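Local coordinates for nucleoprotein (Rift valley fever virus, PDB 3OV9) that encapsidates the viral genomic RNA, assembling into ring-shaped hexamers needed to form the nucleocapsid, which shields the RNA from nucleases and serves as template for transcription and replication, at residues K229-A232 and A233-A236. Numbering follows the deposited sequence.
Sequences KPSA and AVMA
S231 is the N-cap of helix 232-243, the last helix of the chain, and its side chain reaches forward to the V234 amide in the first turn. Its OG accepts a weak hydrogen bond from V234 N at 3.3 Å, with an N-H...O angle of 157°. With chi1 at 70°, OG sits between the residue's own N and carbonyl carbon, which aims it at the amide three residues on. The same hydroxyl oxygen rests against the V234 methyl CG2, 3.4 Å away. Regular helical bonding starts at once: M235 N donates to S231 O (3.0 Å) and A236 N to A232 O (2.9 Å).

Just ahead of the cap, P230 pairs with M235 in a hydrophobic staple, its CB 3.8 Å from M235 SD. The same P230 CB also touches V234 CG1, at 3.7 Å. The bends of M235 at chi2 and chi3 bring SD beside P230 CB, while the methyl CE leads away from the proline; M235 CG passes 3.4 Å from S231 O. On the side facing helix 159-180, P230 touches Y161, M235 A164 and V234 A168, so one flank of the helix start is seated on that helix. Here a serine N-cap, with a proline-methionine hydrophobic staple across it, starts the C-terminal helix of an all-helical phlebovirus nucleoprotein.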
loop_
_atom_site.group_PDB
_atom_site.type_symbol
_atom_site.label_atom_id
_atom_site.label_comp_id
_atom_site.label_asym_id
_atom_site.label_seq_id
_atom_site.Cartn_x
_atom_site.Cartn_y
_atom_site.Cartn_z
ATOM N N LYS A 229 35.350 37.159 9.952
ATOM C CA LYS A 229 35.848 36.116 9.062
ATOM C C LYS A 229 35.823 34.766 9.776
ATOM O O LYS A 229 36.403 34.629 10.854
ATOM C CB LYS A 229 37.270 36.441 8.585
ATOM C CG LYS A 229 37.809 35.493 7.518
ATOM C CD LYS A 229 39.197 35.904 7.061
ATOM C CE LYS A 229 39.622 35.123 5.830
ATOM N NZ LYS A 229 40.896 35.639 5.256
ATOM N N PRO A 230 35.152 33.766 9.175
ATOM C CA PRO A 230 35.025 32.440 9.782
ATOM C C PRO A 230 36.370 31.758 10.003
ATOM O O PRO A 230 37.326 32.003 9.259
ATOM C CB PRO A 230 34.217 31.657 8.744
ATOM C CG PRO A 230 33.481 32.691 7.983
ATOM C CD PRO A 230 34.425 33.842 7.897
ATOM N N SER A 231 36.422 30.905 11.023
ATOM C CA SER A 231 37.615 30.135 11.357
ATOM C C SER A 231 37.903 29.069 10.301
ATOM O O SER A 231 37.044 28.753 9.474
ATOM C CB SER A 231 37.440 29.466 12.721
ATOM O OG SER A 231 36.476 28.428 12.648
ATOM N N ALA A 232 39.111 28.512 10.353
ATOM C CA ALA A 232 39.516 27.432 9.456
ATOM C C ALA A 232 38.565 26.234 9.523
ATOM O O ALA A 232 38.194 25.678 8.490
ATOM C CB ALA A 232 40.947 27.001 9.761
ATOM N N ALA A 233 38.166 25.862 10.739
ATOM C CA ALA A 233 37.240 24.748 10.966
ATOM C C ALA A 233 35.865 24.987 10.346
ATOM O O ALA A 233 35.247 24.058 9.828
ATOM C CB ALA A 233 37.109 24.462 12.457
ATOM N N VAL A 234 35.391 26.232 10.408
ATOM C CA VAL A 234 34.122 26.604 9.783
ATOM C C VAL A 234 34.219 26.495 8.258
ATOM O O VAL A 234 33.332 25.930 7.619
ATOM C CB VAL A 234 33.645 28.017 10.226
ATOM C CG1 VAL A 234 32.452 28.481 9.396
ATOM C CG2 VAL A 234 33.277 28.009 11.705
ATOM N N MET A 235 35.308 27.014 7.687
ATOM C CA MET A 235 35.529 26.951 6.240
ATOM C C MET A 235 35.599 25.506 5.751
ATOM O O MET A 235 35.015 25.166 4.719
ATOM C CB MET A 235 36.793 27.720 5.831
ATOM C CG MET A 235 36.746 29.230 6.106
ATOM S SD MET A 235 35.323 30.108 5.409
ATOM C CE MET A 235 35.639 29.984 3.650
ATOM N N ALA A 236 36.300 24.664 6.508
ATOM C CA ALA A 236 36.391 23.234 6.210
ATOM C C ALA A 236 35.014 22.567 6.188
ATOM O O ALA A 236 34.710 21.782 5.285
ATOM C CB ALA A 236 37.305 22.542 7.209
#